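Local coordinates for tryptophan--tRNA ligase (Campylobacter jejuni subsp. jejuni, PDB 3TZL), which probably catalyses the ATP-dependent attachment of tryptophan to its cognate tRNA, working as a class I aminoacyl-tRNA synthetase homodimer, at residues Ala191-Ser194 against Gln198-Ile201; Lys212-Ile217 against Ile267-Leu272. All blocks are in the same frame, centred on the assembly; numbering follows the deposited sequence.

Interaction 1: Ala191-Ser194 against Gln198-Ile201; sequences AKMS and QNTI. With ADP (adenosine-5'-diphosphate), chain I.
The carboxamide of Asn199 reads the backbone of Ala191-Ser194 at two points. Its ND2 gives a nearly straight bond (177°) to Lys192 O at 3.0 Å; that oxygen lies in the Asn199 amide plane, while ND2 stands well above the Lys192 carbonyl plane, off its lone pairs. Asn199 OD1 accepts from Ser194 N at 2.8 Å, in plane and on a lone pair. Ser194 O also approaches Asn199 OD1, to 2.9 Å, but both are acceptors. Asp189 takes a second bond from ND2, so three bonds fix the flat group's rotation. CG of Asn199 sits between its backbone N and carbonyl carbon (chi1 65°), turning the amide onto this loop. Lys192 and Ser194, held through O and N, belong to the KMSKS motif, the mobile nucleotide-binding loop of class I synthetases, here with ADP. Met193 O accepts from ADP N6 at 2.8 Å, and Val185 N gives ADP a further hydrogen bond. Beyond CB, the selenomethionine side chain of Met193 leads toward Thr200 and Ile201: CG lies 3.6 Å from Thr200 CA, and CE, bent round at chi3, 4.1 Å from Ile201 CB. Thr200 CG2 comes to 3.3 Å from Ser194 O, while its OG1 bonds to Asp202.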
ATOM      1  N   ALA B 191     -19.193  -6.839 -36.634  1.00 73.68           N
ATOM      2  CA  ALA B 191     -19.306  -6.010 -35.442  1.00 72.56           C
ATOM      3  C   ALA B 191     -17.926  -5.533 -35.022  1.00 74.70           C
ATOM      4  O   ALA B 191     -16.923  -6.122 -35.421  1.00 77.69           O
ATOM      5  CB  ALA B 191     -19.961  -6.790 -34.316  1.00 71.06           C
ATOM      6  N   LYS B 192     -17.878  -4.468 -34.226  1.00 72.56           N
ATOM      7  CA  LYS B 192     -16.615  -3.961 -33.693  1.00 67.51           C
ATOM      8  C   LYS B 192     -15.808  -5.105 -33.118  1.00 63.87           C
ATOM      9  O   LYS B 192     -16.331  -5.891 -32.333  1.00 65.93           O
ATOM     10  CB  LYS B 192     -16.871  -2.918 -32.608  1.00 70.01           C
ATOM     11  CG  LYS B 192     -15.675  -2.622 -31.721  1.00 70.74           C
ATOM     12  CD  LYS B 192     -15.998  -1.555 -30.674  1.00 74.10           C
ATOM     13  CE  LYS B 192     -14.772  -1.225 -29.826  1.00 75.25           C
ATOM     14  NZ  LYS B 192     -14.814   0.176 -29.321  1.00 76.40           N
HETATM   15  N   MSE B 193     -14.548  -5.220 -33.535  1.00 56.12           N
HETATM   16  CA  MSE B 193     -13.684  -6.285 -33.035  1.00 50.59           C
HETATM   17  C   MSE B 193     -13.484  -6.130 -31.536  1.00 52.06           C
HETATM   18  O   MSE B 193     -13.121  -5.055 -31.061  1.00 54.24           O
HETATM   19  CB  MSE B 193     -12.324  -6.275 -33.741  1.00 43.23           C
HETATM   20  CG  MSE B 193     -11.431  -7.444 -33.380  1.00 40.06           C
HETATM   21 SE   MSE B 193      -9.705  -7.479 -34.336  0.82 52.54          SE
HETATM   22  CE  MSE B 193     -10.371  -7.759 -36.162  1.00 39.73           C
ATOM     23  N   SER B 194     -13.736  -7.208 -30.804  1.00 52.47           N
ATOM     24  CA  SER B 194     -13.476  -7.241 -29.366  1.00 58.28           C
ATOM     25  C   SER B 194     -13.416  -8.685 -28.879  1.00 59.31           C
ATOM     26  O   SER B 194     -13.976  -9.585 -29.512  1.00 60.96           O
ATOM     27  CB  SER B 194     -14.547  -6.479 -28.584  1.00 59.89           C
ATOM     28  OG  SER B 194     -15.667  -7.305 -28.339  1.00 63.51           O
ATOM     29  N   GLN B 198     -15.585 -12.584 -29.501  1.00 65.25           N
ATOM     30  CA  GLN B 198     -14.821 -13.660 -30.134  1.00 62.29           C
ATOM     31  C   GLN B 198     -14.775 -13.472 -31.650  1.00 58.56           C
ATOM     32  O   GLN B 198     -14.924 -14.425 -32.429  1.00 52.73           O
ATOM     33  CB  GLN B 198     -15.397 -15.032 -29.768  1.00 69.91           C
ATOM     34  CG  GLN B 198     -15.530 -15.272 -28.264  1.00 75.05           C
ATOM     35  CD  GLN B 198     -16.327 -16.526 -27.948  1.00 81.82           C
ATOM     36  OE1 GLN B 198     -17.544 -16.567 -28.137  1.00 86.97           O
ATOM     37  NE2 GLN B 198     -15.641 -17.559 -27.475  1.00 81.52           N
ATOM     38  N   ASN B 199     -14.574 -12.228 -32.064  1.00 54.57           N
ATOM     39  CA  ASN B 199     -14.528 -11.902 -33.474  1.00 52.00           C
ATOM     40  C   ASN B 199     -13.170 -11.313 -33.858  1.00 51.34           C
ATOM     41  O   ASN B 199     -13.076 -10.513 -34.792  1.00 49.53           O
ATOM     42  CB  ASN B 199     -15.662 -10.928 -33.821  1.00 51.26           C
ATOM     43  CG  ASN B 199     -15.511  -9.580 -33.136  1.00 52.19           C
ATOM     44  OD1 ASN B 199     -14.602  -9.365 -32.325  1.00 51.16           O
ATOM     45  ND2 ASN B 199     -16.400  -8.652 -33.472  1.00 52.22           N
ATOM     46  N   THR B 200     -12.127 -11.699 -33.124  1.00 47.49           N
ATOM     47  CA  THR B 200     -10.840 -11.019 -33.231  1.00 46.55           C
ATOM     48  C   THR B 200      -9.903 -11.617 -34.281  1.00 43.83           C
ATOM     49  O   THR B 200     -10.079 -12.733 -34.731  1.00 43.09           O
ATOM     50  CB  THR B 200     -10.103 -10.960 -31.860  1.00 49.00           C
ATOM     51  OG1 THR B 200      -9.701 -12.276 -31.460  1.00 47.06           O
ATOM     52  CG2 THR B 200     -11.010 -10.385 -30.791  1.00 52.49           C
ATOM     53  N   ILE B 201      -8.909 -10.834 -34.671  1.00 45.74           N
ATOM     54  CA  ILE B 201      -7.756 -11.343 -35.396  1.00 40.62           C
ATOM     55  C   ILE B 201      -6.535 -10.999 -34.554  1.00 38.23           C
ATOM     56  O   ILE B 201      -6.218  -9.822 -34.353  1.00 36.11           O
ATOM     57  CB  ILE B 201      -7.649 -10.734 -36.787  1.00 37.90           C
ATOM     58  CG1 ILE B 201      -8.749 -11.293 -37.683  1.00 33.95           C
ATOM     59  CG2 ILE B 201      -6.290 -11.039 -37.408  1.00 37.02           C
ATOM     60  CD1 ILE B 201      -8.869 -10.571 -38.998  1.00 34.90           C
TER
HETATM   61  PB  ADP I 330     -11.824  -5.814 -25.954  1.00 84.42           P
HETATM   62  O1B ADP I 330     -11.472  -6.775 -27.055  1.00 81.06           O
HETATM   63  O2B ADP I 330     -11.497  -6.326 -24.573  1.00 88.92           O
HETATM   64  O3B ADP I 330     -13.197  -5.177 -26.048  1.00 90.92           O
HETATM   65  PA  ADP I 330      -9.860  -3.994 -25.047  1.00 93.32           P
HETATM   66  O1A ADP I 330      -8.607  -4.829 -24.967  1.00 88.07           O
HETATM   67  O2A ADP I 330     -10.680  -3.779 -23.792  1.00 97.66           O
HETATM   68  O3A ADP I 330     -10.779  -4.626 -26.223  1.00 51.90           O
HETATM   69  O5' ADP I 330      -9.465  -2.548 -25.650  1.00 73.26           O
HETATM   70  C5' ADP I 330      -8.269  -1.882 -25.245  1.00 71.51           C
HETATM   71  C4' ADP I 330      -8.016  -0.679 -26.150  1.00 69.94           C
HETATM   72  O4' ADP I 330      -7.875  -1.086 -27.514  1.00 69.03           O
HETATM   73  C3' ADP I 330      -9.166   0.309 -26.088  1.00 71.48           C
HETATM   74  O3' ADP I 330      -8.743   1.467 -25.365  1.00 73.07           O
HETATM   75  C2' ADP I 330      -9.491   0.666 -27.526  1.00 70.28           C
HETATM   76  O2' ADP I 330      -9.079   2.007 -27.813  1.00 71.53           O
HETATM   77  C1' ADP I 330      -8.670  -0.274 -28.386  1.00 66.80           C
HETATM   78  N9  ADP I 330      -9.561  -1.136 -29.210  1.00 61.80           N
HETATM   79  C8  ADP I 330     -10.027  -2.358 -28.869  1.00 60.17           C
HETATM   80  N7  ADP I 330     -10.811  -2.887 -29.846  1.00 59.00           N
HETATM   81  C5  ADP I 330     -10.849  -1.986 -30.844  1.00 59.14           C
HETATM   82  C6  ADP I 330     -11.493  -1.909 -32.175  1.00 61.60           C
HETATM   83  N6  ADP I 330     -12.266  -2.929 -32.627  1.00 61.36           N
HETATM   84  N1  ADP I 330     -11.281  -0.791 -32.909  1.00 63.76           N
HETATM   85  C2  ADP I 330     -10.518   0.226 -32.456  1.00 62.78           C
HETATM   86  N3  ADP I 330      -9.902   0.225 -31.258  1.00 57.65           N
HETATM   87  C4  ADP I 330     -10.029  -0.836 -30.423  1.00 59.01           C

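Interaction 2: Lys212-Ile217 against Ile267-Leu272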
ATOM      1  N   LYS B 212      -7.443 -19.724 -39.183  1.00 57.82           N
ATOM      2  CA  LYS B 212      -8.746 -20.062 -38.622  1.00 57.81           C
ATOM      3  C   LYS B 212      -9.593 -18.805 -38.410  1.00 53.08           C
ATOM      4  O   LYS B 212     -10.767 -18.763 -38.774  1.00 54.39           O
ATOM      5  CB  LYS B 212      -8.540 -20.800 -37.295  1.00 62.77           C
ATOM      6  CG  LYS B 212      -9.745 -21.554 -36.760  1.00 66.97           C
ATOM      7  CD  LYS B 212      -9.415 -22.198 -35.407  1.00 72.34           C
ATOM      8  CE  LYS B 212      -9.135 -21.132 -34.326  1.00 76.71           C
ATOM      9  NZ  LYS B 212      -8.727 -21.695 -32.991  1.00 75.77           N
ATOM     10  N   GLN B 213      -8.985 -17.776 -37.833  1.00 50.36           N
ATOM     11  CA  GLN B 213      -9.694 -16.533 -37.556  1.00 47.98           C
ATOM     12  C   GLN B 213     -10.099 -15.835 -38.840  1.00 47.32           C
ATOM     13  O   GLN B 213     -11.226 -15.362 -38.969  1.00 45.66           O
ATOM     14  CB  GLN B 213      -8.836 -15.621 -36.687  1.00 44.73           C
ATOM     15  CG  GLN B 213      -8.666 -16.195 -35.293  1.00 45.78           C
ATOM     16  CD  GLN B 213      -7.795 -15.358 -34.384  1.00 47.56           C
ATOM     17  OE1 GLN B 213      -7.034 -14.488 -34.832  1.00 43.09           O
ATOM     18  NE2 GLN B 213      -7.897 -15.622 -33.088  1.00 47.76           N
ATOM     19  N   ILE B 214      -9.179 -15.782 -39.795  1.00 46.90           N
ATOM     20  CA  ILE B 214      -9.452 -15.118 -41.058  1.00 43.71           C
ATOM     21  C   ILE B 214     -10.515 -15.875 -41.842  1.00 49.96           C
ATOM     22  O   ILE B 214     -11.368 -15.273 -42.482  1.00 51.03           O
ATOM     23  CB  ILE B 214      -8.165 -14.935 -41.873  1.00 38.15           C
ATOM     24  CG1 ILE B 214      -7.338 -13.779 -41.287  1.00 34.59           C
ATOM     25  CG2 ILE B 214      -8.475 -14.634 -43.304  1.00 38.44           C
ATOM     26  CD1 ILE B 214      -5.988 -13.650 -41.909  1.00 38.75           C
ATOM     27  N   SER B 215     -10.479 -17.201 -41.766  1.00 55.72           N
ATOM     28  CA  SER B 215     -11.451 -18.034 -42.471  1.00 59.39           C
ATOM     29  C   SER B 215     -12.868 -17.734 -42.013  1.00 57.50           C
ATOM     30  O   SER B 215     -13.816 -17.857 -42.782  1.00 61.47           O
ATOM     31  CB  SER B 215     -11.149 -19.513 -42.248  1.00 66.04           C
ATOM     32  OG  SER B 215     -10.846 -20.158 -43.469  1.00 74.04           O
ATOM     33  N   SER B 216     -12.996 -17.326 -40.755  1.00 52.13           N
ATOM     34  CA  SER B 216     -14.292 -17.092 -40.136  1.00 48.44           C
ATOM     35  C   SER B 216     -14.899 -15.765 -40.534  1.00 50.65           C
ATOM     36  O   SER B 216     -16.018 -15.461 -40.133  1.00 56.20           O
ATOM     37  CB  SER B 216     -14.170 -17.137 -38.610  1.00 52.00           C
ATOM     38  OG  SER B 216     -13.577 -15.946 -38.101  1.00 50.28           O
ATOM     39  N   ILE B 217     -14.167 -14.965 -41.305  1.00 50.46           N
ATOM     40  CA  ILE B 217     -14.664 -13.646 -41.690  1.00 51.94           C
ATOM     41  C   ILE B 217     -15.934 -13.776 -42.531  1.00 54.65           C
ATOM     42  O   ILE B 217     -15.996 -14.584 -43.462  1.00 55.71           O
ATOM     43  CB  ILE B 217     -13.609 -12.834 -42.457  1.00 47.93           C
ATOM     44  CG1 ILE B 217     -12.419 -12.499 -41.546  1.00 45.71           C
ATOM     45  CG2 ILE B 217     -14.223 -11.556 -43.022  1.00 45.00           C
ATOM     46  CD1 ILE B 217     -11.160 -12.074 -42.332  1.00 43.73           C
ATOM     47  N   ILE B 267      -7.116 -15.859 -48.484  1.00 49.63           N
ATOM     48  CA  ILE B 267      -5.758 -16.380 -48.619  1.00 48.48           C
ATOM     49  C   ILE B 267      -4.761 -15.224 -48.698  1.00 43.76           C
ATOM     50  O   ILE B 267      -3.723 -15.220 -48.017  1.00 42.33           O
ATOM     51  CB  ILE B 267      -5.621 -17.273 -49.870  1.00 47.25           C
ATOM     52  CG1 ILE B 267      -6.278 -18.639 -49.622  1.00 48.08           C
ATOM     53  CG2 ILE B 267      -4.154 -17.447 -50.240  1.00 46.43           C
ATOM     54  CD1 ILE B 267      -6.222 -19.572 -50.799  1.00 45.91           C
ATOM     55  N   TYR B 268      -5.105 -14.242 -49.529  1.00 37.34           N
ATOM     56  CA  TYR B 268      -4.355 -13.002 -49.642  1.00 37.68           C
ATOM     57  C   TYR B 268      -4.257 -12.274 -48.300  1.00 39.57           C
ATOM     58  O   TYR B 268      -3.182 -11.837 -47.911  1.00 38.20           O
ATOM     59  CB  TYR B 268      -4.995 -12.090 -50.697  1.00 44.46           C
ATOM     60  CG  TYR B 268      -4.308 -10.753 -50.844  1.00 49.34           C
ATOM     61  CD1 TYR B 268      -2.967 -10.677 -51.188  1.00 51.67           C
ATOM     62  CD2 TYR B 268      -5.002  -9.561 -50.648  1.00 50.00           C
ATOM     63  CE1 TYR B 268      -2.326  -9.453 -51.319  1.00 54.75           C
ATOM     64  CE2 TYR B 268      -4.371  -8.334 -50.784  1.00 51.42           C
ATOM     65  CZ  TYR B 268      -3.031  -8.288 -51.120  1.00 53.92           C
ATOM     66  OH  TYR B 268      -2.387  -7.077 -51.255  1.00 56.92           O
ATOM     67  N   LEU B 269      -5.374 -12.159 -47.582  1.00 41.65           N
ATOM     68  CA  LEU B 269      -5.372 -11.468 -46.294  1.00 40.20           C
ATOM     69  C   LEU B 269      -4.394 -12.113 -45.329  1.00 44.59           C
ATOM     70  O   LEU B 269      -3.655 -11.414 -44.631  1.00 49.85           O
ATOM     71  CB  LEU B 269      -6.777 -11.403 -45.682  1.00 41.91           C
ATOM     72  CG  LEU B 269      -6.868 -10.620 -44.359  1.00 42.35           C
ATOM     73  CD1 LEU B 269      -6.214  -9.251 -44.494  1.00 37.21           C
ATOM     74  CD2 LEU B 269      -8.310 -10.464 -43.902  1.00 40.94           C
ATOM     75  N   ASN B 270      -4.382 -13.444 -45.292  1.00 43.53           N
ATOM     76  CA  ASN B 270      -3.384 -14.180 -44.507  1.00 42.76           C
ATOM     77  C   ASN B 270      -1.952 -13.749 -44.807  1.00 43.24           C
ATOM     78  O   ASN B 270      -1.178 -13.475 -43.887  1.00 48.22           O
ATOM     79  CB  ASN B 270      -3.509 -15.688 -44.728  1.00 44.59           C
ATOM     80  CG  ASN B 270      -4.556 -16.311 -43.852  1.00 47.26           C
ATOM     81  OD1 ASN B 270      -4.270 -16.728 -42.732  1.00 52.31           O
ATOM     82  ND2 ASN B 270      -5.783 -16.381 -44.352  1.00 47.60           N
ATOM     83  N   GLU B 271      -1.610 -13.686 -46.090  1.00 45.26           N
ATOM     84  CA  GLU B 271      -0.287 -13.233 -46.513  1.00 47.55           C
ATOM     85  C   GLU B 271       0.035 -11.828 -46.014  1.00 41.99           C
ATOM     86  O   GLU B 271       1.146 -11.578 -45.548  1.00 43.76           O
ATOM     87  CB  GLU B 271      -0.161 -13.255 -48.036  1.00 51.96           C
ATOM     88  CG  GLU B 271      -0.321 -14.624 -48.656  1.00 61.33           C
ATOM     89  CD  GLU B 271      -0.165 -14.599 -50.176  1.00 70.02           C
ATOM     90  OE1 GLU B 271       0.194 -13.537 -50.738  1.00 69.22           O
ATOM     91  OE2 GLU B 271      -0.406 -15.648 -50.808  1.00 75.56           O
ATOM     92  N   LEU B 272      -0.926 -10.916 -46.138  1.00 38.90           N
ATOM     93  CA  LEU B 272      -0.763  -9.545 -45.648  1.00 41.70           C
ATOM     94  C   LEU B 272      -0.488  -9.500 -44.149  1.00 42.02           C
ATOM     95  O   LEU B 272       0.462  -8.857 -43.704  1.00 44.56           O
ATOM     96  CB  LEU B 272      -2.013  -8.716 -45.935  1.00 43.31           C
ATOM     97  CG  LEU B 272      -2.132  -8.176 -47.352  1.00 48.49           C
ATOM     98  CD1 LEU B 272      -3.397  -7.334 -47.485  1.00 44.83           C
ATOM     99  CD2 LEU B 272      -0.876  -7.367 -47.693  1.00 52.33           C
TER
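Ile214 and Asn270 bring helix 207-215 and helix 262-276 together: their two CA atoms, the nearest pair across the segments, are 7.0 Å apart, and the first helix ends within Lys212-Ile217, where Ile217 N still bonds to Ile214 O at 3.1 Å. The Ile214 side chain slides antiparallel past that of Asn270: its CD1 lies 3.6 Å from Asn270 CG, and its CG2 is 3.4 Å from Asn270 ND2. That nitrogen has its polar partner elsewhere, donating to Lys266 O one turn earlier in its own helix. With CG1 of Ile214 beside the backbone N and anti to the carbonyl carbon (chi1 -76°), CD1 also approaches Leu269 CG, at 4.0 Å. Leu269 CD2 meets Ile217 CD1 at 3.6 Å as the two side chains cross at about a right angle. At the helix end Ser216 OG donates to Gln213 O at 2.6 Å, a carbonyl that Ser216 N also uses. Lys266 NZ bonds to Ser215 O and Ile217 O. This is largely apolar helix-to-helix packing away from the nucleotide, the Ile217 side chain lying about 13 Å from ADP. Helix 234-239 packs against the same contact, its Ile235 touching both Ile217 and Leu269 and its Ile238 touching Leu269.

Overall arrangement
From the N terminus, the chain passes strand 175-177 and enters the long loop before helix 207-215. Interaction 1 closes a short loop there, with three residues between its segments, and binds the nucleotide-facing strip to what follows. The chain then runs on into helix 207-215, where interaction 2 opens; it closes on helix 262-276 after 49 intervening residues. The two contacts are in series, neither enclosing nor crossing the other, with centres about 14 Å apart. They also meet directly: Ile201 CA lies 3.3 Å from Gln213 OE1, and Ile201 CD1 is 4.2 Å from Ile214 CG1. Packing is thus continuous from the ADP-bound loop to the helices beyond it.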